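Local coordinates for protein N-isopropylammelide isopropylaminohydrolase (Burkholderia multivorans ATCC 17616, PDB 6NBO) that belongs to the amidohydrolase family of metal-dependent enzymes, built on a TIM-barrel-like fold, and holds zinc ions in its metal site, at residues Leu234-Thr237 / Ala238-Met242; Lys199-Asp202 / Val203-Ile207; Asp263-Leu266 / Ala267-Ala270; Gly187-Pro190 / Cys191-Gly195; Ser288-Ala291 / Cys292-Ala295. All coordinates share one frame; numbering follows the deposited sequence.

Contact 1 of 5, residues Leu234-Thr237 / Ala238-Met242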
loop_
_atom_site.group_PDB
_atom_site.type_symbol
_atom_site.label_atom_id
_atom_site.label_comp_id
_atom_site.label_asym_id
_atom_site.label_seq_id
_atom_site.Cartn_x
_atom_site.Cartn_y
_atom_site.Cartn_z
ATOM N N LEU A 234 3.412 16.047 13.099
ATOM C CA LEU A 234 4.794 16.292 12.691
ATOM C C LEU A 234 5.644 16.785 13.862
ATOM O O LEU A 234 6.825 16.432 13.969
ATOM C CB LEU A 234 4.825 17.300 11.539
ATOM C CG LEU A 234 4.115 16.857 10.250
ATOM C CD1 LEU A 234 4.128 17.967 9.216
ATOM C CD2 LEU A 234 4.752 15.595 9.685
ATOM N N GLN A 235 5.069 17.617 14.736
ATOM C CA GLN A 235 5.783 18.043 15.941
ATOM C C GLN A 235 6.220 16.846 16.771
ATOM O O GLN A 235 7.370 16.767 17.220
ATOM C CB GLN A 235 4.896 18.944 16.796
ATOM C CG GLN A 235 4.735 20.354 16.323
ATOM C CD GLN A 235 4.144 21.214 17.427
ATOM O OE1 GLN A 235 4.531 21.091 18.588
ATOM N NE2 GLN A 235 3.193 22.067 17.076
ATOM N N ARG A 236 5.295 15.919 17.012
ATOM C CA ARG A 236 5.608 14.745 17.812
ATOM C C ARG A 236 6.628 13.862 17.100
ATOM O O ARG A 236 7.553 13.332 17.730
ATOM C CB ARG A 236 4.318 13.969 18.104
ATOM C CG ARG A 236 4.352 13.176 19.390
ATOM C CD ARG A 236 4.298 14.104 20.602
ATOM N NE ARG A 236 4.684 13.413 21.829
ATOM C CZ ARG A 236 5.795 13.671 22.515
ATOM N NH1 ARG A 236 6.066 12.985 23.617
ATOM N NH2 ARG A 236 6.629 14.623 22.110
ATOM N N THR A 237 6.477 13.703 15.783
ATOM C CA THR A 237 7.430 12.919 14.997
ATOM C C THR A 237 8.847 13.452 15.159
ATOM O O THR A 237 9.801 12.686 15.344
ATOM C CB THR A 237 7.034 12.950 13.519
ATOM O OG1 THR A 237 5.708 12.427 13.358
ATOM C CG2 THR A 237 8.015 12.122 12.694
ATOM N N ALA A 238 9.001 14.771 15.066
ATOM C CA ALA A 238 10.314 15.385 15.227
ATOM C C ALA A 238 10.813 15.251 16.660
ATOM O O ALA A 238 11.976 14.906 16.890
ATOM C CB ALA A 238 10.258 16.857 14.818
ATOM N N ALA A 239 9.944 15.523 17.637
ATOM C CA ALA A 239 10.367 15.499 19.036
ATOM C C ALA A 239 10.877 14.118 19.445
ATOM O O ALA A 239 11.853 14.005 20.196
ATOM C CB ALA A 239 9.214 15.946 19.936
ATOM N N LEU A 240 10.245 13.060 18.958
ATOM C CA LEU A 240 10.658 11.699 19.280
ATOM C C LEU A 240 11.711 11.144 18.327
ATOM O O LEU A 240 12.088 9.975 18.454
ATOM C CB LEU A 240 9.440 10.776 19.299
ATOM C CG LEU A 240 8.431 11.123 20.394
ATOM C CD1 LEU A 240 7.193 10.242 20.291
ATOM C CD2 LEU A 240 9.085 10.984 21.764
ATOM N N GLY A 241 12.198 11.949 17.386
ATOM C CA GLY A 241 13.163 11.452 16.419
ATOM C C GLY A 241 12.655 10.283 15.602
ATOM O O GLY A 241 13.420 9.357 15.307
ATOM N N MET A 242 11.382 10.302 15.223
ATOM C CA MET A 242 10.798 9.178 14.490
ATOM C C MET A 242 10.908 9.367 12.981
ATOM O O MET A 242 9.942 9.277 12.224
ATOM C CB MET A 242 9.361 8.961 14.931
ATOM C CG MET A 242 9.294 8.409 16.341
ATOM S SD MET A 242 7.674 7.828 16.794
ATOM C CE MET A 242 7.532 6.380 15.748
#
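R236 leans forward over the last turn of its helix and lays its guanidinium above the side chain of L240. One face of that flat group looks at L240 CG, which lies 4.2 Å from the plane and over its centre, while L240 CD2 approaches R236 NH1 from the same residue. The other terminal nitrogen, R236 NH2, reaches the methyl A239 CB at 3.6 Å, meeting it obliquely. Two torsions put the group there: CG swings away from the backbone N (chi1 -152°), and the bend at chi2 (71°) folds the chain toward the helix end. R236 NE has a long, weak ion pair with D202 on helix 197-211, and F205 of that helix packs against R236, T237, L240 and M242. The segment closes helix 223-239, the helical connection between strands 215-219 and 246-250 in the barrel of the amidohydrolase fold. Its C-terminus is a Schellman motif. G241 takes positive phi, its N bonds to A238 O, and M242 N returns to T237 O at 2.9 Å, in the carbonyl plane and nearly straight (164°). This turn brings M242 back beside T237, whose methyl CG2 lies 3.5 Å from M242 O and 4.1 Å from M242 CB. T237 OG1 is turned back along the helix to bond I233 O, which leaves the methyl branch to meet the residue beyond the turn. Upstream, A238 N bonds L234 O, A239 N bonds Q235 O and L240 N bonds R236 O, the ordinary i to i+4 pattern.

Contact 2 of 5, residues Lys199-Asp202 / Val203-Ile207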
loop_
_atom_site.group_PDB
_atom_site.type_symbol
_atom_site.label_atom_id
_atom_site.label_comp_id
_atom_site.label_asym_id
_atom_site.label_seq_id
_atom_site.Cartn_x
_atom_site.Cartn_y
_atom_site.Cartn_z
ATOM N N LYS A 199 -4.217 14.865 23.286
ATOM C CA LYS A 199 -4.235 13.599 24.004
ATOM C C LYS A 199 -4.174 12.424 23.038
ATOM O O LYS A 199 -3.448 11.453 23.274
ATOM C CB LYS A 199 -5.477 13.507 24.885
ATOM C CG LYS A 199 -5.487 12.268 25.770
ATOM C CD LYS A 199 -6.642 12.297 26.756
ATOM C CE LYS A 199 -6.755 10.966 27.505
ATOM N NZ LYS A 199 -8.051 10.846 28.232
ATOM N N ALA A 200 -4.902 12.508 21.923
ATOM C CA ALA A 200 -4.898 11.409 20.963
ATOM C C ALA A 200 -3.503 11.191 20.378
ATOM O O ALA A 200 -3.012 10.059 20.318
ATOM C CB ALA A 200 -5.919 11.675 19.855
ATOM N N VAL A 201 -2.840 12.266 19.958
ATOM C CA VAL A 201 -1.516 12.104 19.369
ATOM C C VAL A 201 -0.531 11.571 20.406
ATOM O O VAL A 201 0.305 10.711 20.103
ATOM C CB VAL A 201 -1.050 13.435 18.753
ATOM C CG1 VAL A 201 0.421 13.385 18.416
ATOM C CG2 VAL A 201 -1.880 13.744 17.510
ATOM N N ASP A 202 -0.611 12.065 21.638
ATOM C CA ASP A 202 0.304 11.594 22.670
ATOM C C ASP A 202 0.050 10.124 23.008
ATOM O O ASP A 202 0.999 9.356 23.202
ATOM C CB ASP A 202 0.180 12.469 23.915
ATOM C CG ASP A 202 0.765 13.878 23.724
ATOM O OD1 ASP A 202 1.453 14.147 22.712
ATOM O OD2 ASP A 202 0.523 14.721 24.602
ATOM N N VAL A 203 -1.214 9.701 23.063
ATOM C CA VAL A 203 -1.504 8.299 23.377
ATOM C C VAL A 203 -0.954 7.382 22.286
ATOM O O VAL A 203 -0.260 6.395 22.565
ATOM C CB VAL A 203 -3.015 8.089 23.585
ATOM C CG1 VAL A 203 -3.370 6.600 23.517
ATOM C CG2 VAL A 203 -3.465 8.675 24.933
ATOM N N LEU A 204 -1.240 7.704 21.028
ATOM C CA LEU A 204 -0.790 6.863 19.924
ATOM C C LEU A 204 0.735 6.823 19.832
ATOM O O LEU A 204 1.330 5.748 19.693
ATOM C CB LEU A 204 -1.392 7.371 18.618
ATOM C CG LEU A 204 -2.887 7.140 18.427
ATOM C CD1 LEU A 204 -3.360 7.874 17.172
ATOM C CD2 LEU A 204 -3.175 5.641 18.338
ATOM N N PHE A 205 1.395 7.986 19.880
ATOM C CA PHE A 205 2.855 7.957 19.799
ATOM C C PHE A 205 3.465 7.242 20.999
ATOM O O PHE A 205 4.513 6.598 20.870
ATOM C CB PHE A 205 3.430 9.373 19.654
ATOM C CG PHE A 205 3.490 9.841 18.225
ATOM C CD1 PHE A 205 2.363 10.358 17.603
ATOM C CD2 PHE A 205 4.660 9.709 17.484
ATOM C CE1 PHE A 205 2.406 10.767 16.269
ATOM C CE2 PHE A 205 4.716 10.120 16.164
ATOM C CZ PHE A 205 3.587 10.647 15.549
ATOM N N GLY A 206 2.827 7.337 22.170
ATOM C CA GLY A 206 3.331 6.620 23.327
ATOM C C GLY A 206 3.311 5.119 23.113
ATOM O O GLY A 206 4.280 4.421 23.424
ATOM N N ILE A 207 2.217 4.605 22.558
ATOM C CA ILE A 207 2.121 3.167 22.323
ATOM C C ILE A 207 3.165 2.727 21.308
ATOM O O ILE A 207 3.887 1.749 21.525
ATOM C CB ILE A 207 0.702 2.787 21.869
ATOM C CG1 ILE A 207 -0.313 3.112 22.968
ATOM C CG2 ILE A 207 0.641 1.288 21.467
ATOM C CD1 ILE A 207 -1.760 3.040 22.486
#
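V201 and F205, one turn apart on helix 197-211, extend in the same direction from it, the valine methyl beside the phenyl ring. This helix joins strands 184-188 and 215-219 in a beta-alpha-beta unit of the TIM-barrel-like fold. The methyl V201 CG1 touches the ring of F205 at CD1, 3.7 Å away, and is only slightly farther from CE1. In V201 this branch is the one anti to the backbone N (chi1 167°), while CG2 is directed to P190. The F205 ring also presents its edge to the carbonyl of its own turn: V201 O lies near the ring plane, 3.3 Å from F205 CD1, and the same oxygen accepts the bond from F205 N. Beyond this pair F205 packs on L215 of strand 215-219. L204 turns to another side of the helix, against L217 and L185 of the strands, with its CG 3.5 Å from A200 O. V203 is on the more open side, where its CG2 lies 4.2 Å from K199 CG, an aliphatic contact beside the extended lysine chain. The backbone bonds V203 N to K199 O, L204 N to A200 O and G206 N to D202 O complete the turn. V203 CG2 itself sits 3.2 Å from K199 O.

Contact 3 of 5, residues Asp263-Leu266 / Ala267-Ala270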
loop_
_atom_site.group_PDB
_atom_site.type_symbol
_atom_site.label_atom_id
_atom_site.label_comp_id
_atom_site.label_asym_id
_atom_site.label_seq_id
_atom_site.Cartn_x
_atom_site.Cartn_y
_atom_site.Cartn_z
ATOM N N ASP A 263 2.927 24.012 1.099
ATOM C CA ASP A 263 4.325 23.678 0.844
ATOM C C ASP A 263 5.160 23.730 2.118
ATOM O O ASP A 263 6.169 23.025 2.219
ATOM C CB ASP A 263 4.907 24.612 -0.221
ATOM C CG ASP A 263 4.299 24.380 -1.598
ATOM O OD1 ASP A 263 3.676 23.316 -1.816
ATOM O OD2 ASP A 263 4.442 25.262 -2.463
ATOM N N ALA A 264 4.769 24.557 3.093
ATOM C CA ALA A 264 5.474 24.558 4.375
ATOM C C ALA A 264 5.268 23.239 5.112
ATOM O O ALA A 264 6.205 22.708 5.727
ATOM C CB ALA A 264 5.016 25.743 5.235
ATOM N N LEU A 265 4.054 22.687 5.057
ATOM C CA LEU A 265 3.832 21.386 5.671
ATOM C C LEU A 265 4.574 20.299 4.910
ATOM O O LEU A 265 5.198 19.421 5.514
ATOM C CB LEU A 265 2.335 21.075 5.729
ATOM C CG LEU A 265 1.512 21.853 6.752
ATOM C CD1 LEU A 265 0.046 21.666 6.447
ATOM C CD2 LEU A 265 1.829 21.357 8.152
ATOM N N LEU A 266 4.521 20.346 3.581
ATOM C CA LEU A 266 5.217 19.340 2.790
ATOM C C LEU A 266 6.717 19.397 3.032
ATOM O O LEU A 266 7.385 18.359 3.063
ATOM C CB LEU A 266 4.910 19.538 1.309
ATOM C CG LEU A 266 3.500 19.214 0.837
ATOM C CD1 LEU A 266 3.385 19.641 -0.627
ATOM C CD2 LEU A 266 3.199 17.723 1.008
ATOM N N ALA A 267 7.268 20.606 3.195
ATOM C CA ALA A 267 8.694 20.728 3.481
ATOM C C ALA A 267 9.048 20.009 4.773
ATOM O O ALA A 267 10.054 19.296 4.839
ATOM C CB ALA A 267 9.103 22.203 3.553
ATOM N N ARG A 268 8.199 20.144 5.797
ATOM C CA ARG A 268 8.445 19.465 7.063
ATOM C C ARG A 268 8.343 17.960 6.906
ATOM O O ARG A 268 9.163 17.217 7.462
ATOM C CB ARG A 268 7.460 19.957 8.123
ATOM C CG ARG A 268 7.703 21.409 8.510
ATOM C CD ARG A 268 6.542 21.961 9.309
ATOM N NE ARG A 268 6.391 21.279 10.590
ATOM C CZ ARG A 268 5.357 21.456 11.396
ATOM N NH1 ARG A 268 4.391 22.286 11.038
ATOM N NH2 ARG A 268 5.286 20.800 12.546
ATOM N N MET A 269 7.334 17.490 6.162
ATOM C CA MET A 269 7.216 16.061 5.907
ATOM C C MET A 269 8.447 15.519 5.188
ATOM O O MET A 269 8.956 14.449 5.536
ATOM C CB MET A 269 5.941 15.785 5.103
ATOM C CG MET A 269 4.686 16.265 5.836
ATOM S SD MET A 269 3.231 16.268 4.788
ATOM C CE MET A 269 3.158 14.537 4.425
ATOM N N ALA A 270 8.945 16.241 4.181
ATOM C CA ALA A 270 10.133 15.774 3.477
ATOM C C ALA A 270 11.314 15.651 4.435
ATOM O O ALA A 270 12.025 14.639 4.443
ATOM C CB ALA A 270 10.475 16.728 2.332
#
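L266 and M269 meet across one turn of helix 259-272, with the methyl L266 CD2 4.1 Å from M269 SD, the two chains crossing at an angle. L266 reaches beyond the helix as well: its side chain packs on C292 and A295 of helix 289-295 and on V297. It thereby helps fill the space between two outer helices of the TIM-barrel-like fold. L265, also buried, packs on L230 of helix 223-239 and on L257. Its CD2 methyl lies 4.0 Å from R268 NH1, approaching the guanidinium obliquely. L265 O accepts the hydrogen bond from M269 N, in the carbonyl plane, and M269 CG comes within 3.2 Å of the same L265 O. The first torsion of M269 (chi1 -59°, CG beside the backbone N) sets CG against that carbonyl, while the bend at chi3 turns only the terminal methyl CE. A267 occupies the exposed side of the turn. Its N bonds D263 O at 2.8 Å, and the methyl A267 CB lies 3.3 Å from that same D263 O, so amide and methyl both close on the preceding turn. The R268 chain runs past the backbone, its CG 3.4 Å from A264 O, and its NH1 makes a salt bridge with D231 of helix 223-239. Apolar packing thus borders a charged group, and the single leucine methyl near NH1 may slightly lower the local polarity around the pair with D231.

Contact 4 of 5, residues Gly187-Pro190 / Cys191-Gly195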
loop_
_atom_site.group_PDB
_atom_site.type_symbol
_atom_site.label_atom_id
_atom_site.label_comp_id
_atom_site.label_asym_id
_atom_site.label_seq_id
_atom_site.Cartn_x
_atom_site.Cartn_y
_atom_site.Cartn_z
ATOM N N GLY A 187 -4.394 4.937 13.352
ATOM C CA GLY A 187 -5.172 5.933 14.070
ATOM C C GLY A 187 -5.810 6.868 13.074
ATOM O O GLY A 187 -5.589 6.766 11.866
ATOM N N LEU A 188 -6.624 7.793 13.594
ATOM C CA LEU A 188 -7.313 8.683 12.671
ATOM C C LEU A 188 -7.705 9.978 13.367
ATOM O O LEU A 188 -7.840 10.037 14.591
ATOM C CB LEU A 188 -8.552 8.024 12.057
ATOM C CG LEU A 188 -9.843 7.825 12.855
ATOM C CD1 LEU A 188 -10.936 7.272 11.935
ATOM C CD2 LEU A 188 -9.626 6.890 14.046
ATOM N N ASP A 189 -7.858 11.025 12.545
ATOM C CA ASP A 189 -8.541 12.287 12.829
ATOM C C ASP A 189 -8.514 12.690 14.299
ATOM O O ASP A 189 -9.525 12.574 15.014
ATOM C CB ASP A 189 -9.966 12.190 12.308
ATOM C CG ASP A 189 -10.004 11.824 10.829
ATOM O OD1 ASP A 189 -8.977 12.028 10.140
ATOM O OD2 ASP A 189 -11.045 11.337 10.353
ATOM N N PRO A 190 -7.377 13.213 14.764
ATOM C CA PRO A 190 -7.242 13.550 16.189
ATOM C C PRO A 190 -8.254 14.580 16.658
ATOM O O PRO A 190 -8.616 14.583 17.840
ATOM C CB PRO A 190 -5.803 14.087 16.281
ATOM C CG PRO A 190 -5.095 13.468 15.097
ATOM C CD PRO A 190 -6.132 13.439 14.011
ATOM N N CYS A 191 -8.732 15.453 15.770
ATOM C CA CYS A 191 -9.789 16.392 16.134
ATOM C C CYS A 191 -11.179 15.806 15.893
ATOM O O CYS A 191 -11.995 15.728 16.815
ATOM C CB CYS A 191 -9.647 17.703 15.347
ATOM S SG CYS A 191 -8.286 18.763 15.866
ATOM N N ALA A 192 -11.464 15.413 14.653
ATOM C CA ALA A 192 -12.843 15.110 14.268
ATOM C C ALA A 192 -13.350 13.832 14.924
ATOM O O ALA A 192 -14.535 13.728 15.265
ATOM C CB ALA A 192 -12.951 14.996 12.746
ATOM N N ILE A 193 -12.491 12.837 15.081
ATOM C CA ILE A 193 -12.890 11.564 15.678
ATOM C C ILE A 193 -12.540 11.512 17.160
ATOM O O ILE A 193 -13.395 11.233 17.994
ATOM C CB ILE A 193 -12.260 10.388 14.902
ATOM C CG1 ILE A 193 -12.873 10.286 13.501
ATOM C CG2 ILE A 193 -12.445 9.070 15.676
ATOM C CD1 ILE A 193 -14.319 9.839 13.495
ATOM N N GLU A 194 -11.292 11.818 17.517
ATOM C CA GLU A 194 -10.877 11.639 18.909
ATOM C C GLU A 194 -11.364 12.751 19.836
ATOM O O GLU A 194 -11.503 12.510 21.039
ATOM C CB GLU A 194 -9.356 11.520 18.995
ATOM C CG GLU A 194 -8.790 10.327 18.189
ATOM C CD GLU A 194 -9.130 8.975 18.813
ATOM O OE1 GLU A 194 -9.699 8.940 19.923
ATOM O OE2 GLU A 194 -8.820 7.944 18.186
ATOM N N GLY A 195 -11.604 13.960 19.316
ATOM C CA GLY A 195 -12.124 15.071 20.099
ATOM C C GLY A 195 -11.102 15.801 20.951
ATOM O O GLY A 195 -11.348 16.942 21.360
HETATM O O HOH W 1 -6.806 8.030 16.426
#
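L188 and I193 form part of the tight side of this turn, where strand 184-188 gives way to the loop before helix 197-211. The two methyl branches of L188 face the isoleucine one to one, the chains crossing at an angle: L188 CD1 lies 3.9 Å from I193 CG1, and L188 CD2 3.9 Å from I193 CG2. The leucine chi1 of 75° turns both methyls to I193. D189 CB adds a contact 3.7 Å from I193 CG1. D189 O accepts from I193 N at 3.0 Å and from E194 N at 3.2 Å, the latter bond straighter at 165°. Buried polar groups belong to this firm side too: one water accepts from L188 N and donates to E194 OE2 at 2.7 Å, bridging strand and loop. The E194 carboxylate is further fixed by the backbone N atoms of L165 and V164, and D189 OD1 by H220 N. The solvent side is looser, with A192 and G195 exposed and C191 and I193 partly so. In this amidohydrolase barrel the turn follows a strand next to 215-219, whose H218 binds zinc; the L188 side chain is about 8 Å from a zinc ion. P190 packs against P197 of helix 197-211 and S229 of helix 223-239, and C191 against M225 and Y228.

Contact 5 of 5, residues Ser288-Ala291 / Cys292-Ala295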
loop_
_atom_site.group_PDB
_atom_site.type_symbol
_atom_site.label_atom_id
_atom_site.label_comp_id
_atom_site.label_asym_id
_atom_site.label_seq_id
_atom_site.Cartn_x
_atom_site.Cartn_y
_atom_site.Cartn_z
ATOM N N SER A 288 -1.737 17.069 -4.272
ATOM C CA SER A 288 -1.168 17.024 -5.611
ATOM C C SER A 288 0.071 16.139 -5.597
ATOM O O SER A 288 1.010 16.382 -4.829
ATOM C CB SER A 288 -0.828 18.435 -6.078
ATOM O OG SER A 288 0.043 18.407 -7.194
ATOM N N VAL A 289 0.071 15.094 -6.429
ATOM C CA VAL A 289 1.251 14.239 -6.527
ATOM C C VAL A 289 2.473 15.053 -6.937
ATOM O O VAL A 289 3.562 14.898 -6.366
ATOM C CB VAL A 289 0.979 13.076 -7.499
ATOM C CG1 VAL A 289 2.254 12.341 -7.809
ATOM C CG2 VAL A 289 -0.043 12.127 -6.889
ATOM N N LEU A 290 2.311 15.961 -7.906
ATOM C CA LEU A 290 3.456 16.761 -8.337
ATOM C C LEU A 290 3.910 17.755 -7.269
ATOM O O LEU A 290 5.105 18.050 -7.177
ATOM C CB LEU A 290 3.129 17.489 -9.644
ATOM C CG LEU A 290 2.916 16.516 -10.812
ATOM C CD1 LEU A 290 2.749 17.269 -12.115
ATOM C CD2 LEU A 290 4.074 15.534 -10.908
ATOM N N ALA A 291 2.992 18.297 -6.464
ATOM C CA ALA A 291 3.426 19.182 -5.382
ATOM C C ALA A 291 4.215 18.418 -4.326
ATOM O O ALA A 291 5.239 18.908 -3.831
ATOM C CB ALA A 291 2.230 19.891 -4.744
ATOM N N CYS A 292 3.748 17.223 -3.952
ATOM C CA CYS A 292 4.525 16.382 -3.047
ATOM C C CYS A 292 5.907 16.100 -3.619
ATOM O O CYS A 292 6.925 16.274 -2.937
ATOM C CB CYS A 292 3.782 15.070 -2.781
ATOM S SG CYS A 292 2.219 15.311 -1.946
ATOM N N ARG A 293 5.954 15.674 -4.880
ATOM C CA ARG A 293 7.219 15.340 -5.525
ATOM C C ARG A 293 8.166 16.530 -5.524
ATOM O O ARG A 293 9.350 16.398 -5.191
ATOM C CB ARG A 293 6.943 14.869 -6.953
ATOM C CG ARG A 293 8.166 14.509 -7.769
ATOM C CD ARG A 293 7.764 14.123 -9.200
ATOM N NE ARG A 293 8.832 13.422 -9.908
ATOM C CZ ARG A 293 9.111 12.130 -9.741
ATOM N NH1 ARG A 293 8.403 11.396 -8.883
ATOM N NH2 ARG A 293 10.103 11.570 -10.425
ATOM N N ALA A 294 7.652 17.710 -5.873
ATOM C CA ALA A 294 8.490 18.902 -5.916
ATOM C C ALA A 294 9.020 19.255 -4.537
ATOM O O ALA A 294 10.120 19.803 -4.415
ATOM C CB ALA A 294 7.704 20.072 -6.508
ATOM N N ALA A 295 8.266 18.943 -3.485
ATOM C CA ALA A 295 8.713 19.233 -2.130
ATOM C C ALA A 295 9.604 18.142 -1.563
ATOM O O ALA A 295 10.146 18.316 -0.469
ATOM C CB ALA A 295 7.509 19.446 -1.198
#
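C292 turns its sulfur back over the first turn of helix 289-295, with SG 3.3 Å from S288 O. In the amidohydrolase barrel this short helix lies between strands 275-278 and 299-301. C292 SG lies anti to the carbonyl carbon, beside the backbone N (chi1 -63°), which points it back toward the start of the helix. That start is an N-cap: S288 sits just before the helix, and its OG accepts from A291 N at 3.0 Å. The serine is bound to the turn twice, since its carbonyl also takes the bond from C292 N, which is almost straight (174°). The hydroxyl can reach the amide because chi1 is 164°, with OG opposite the backbone N and swung toward the helix. The cap satisfies A291 N, a first-turn amide that has no i-4 carbonyl within the helix to bond. On the buried side C292 packs on P287 and V297, while V289 rests on V339 of helix 334-342. On the exposed side R293 runs out fully extended from CG to NE and carries NH1 to a salt bridge with E342 of the same helix. L290 CD2 comes only loosely near R293 CD, at 4.3 Å. Farther along, A294 N bonds L290 O at 2.9 Å, and the methyl A294 CB lies 3.4 Å from that same L290 O.

Overall arrangement
In these five local contacts a buried flank (L204, F205, L266, M269, C292) is set against an exposed one (K199, Q235, A264, R293). Four lie on helices outside the barrel; contact 4 is a strand-to-helix loop whose L188 side chain is about 8 Å from a zinc ion. It leads into the helix of contact 2, touching it through E194 and A200. Contact 1 packs between contacts 2 and 3, and contact 3 touches contact 5. Contact 2 is chiefly apolar and contact 4 adds water; the arginines have a weak pair with D202 (contact 1) or salt bridges with D231 (contact 3) and E342 (contact 5). Contact 1 includes the C-terminal end of helix 223-239, contact 5 the N-terminal end of helix 289-295.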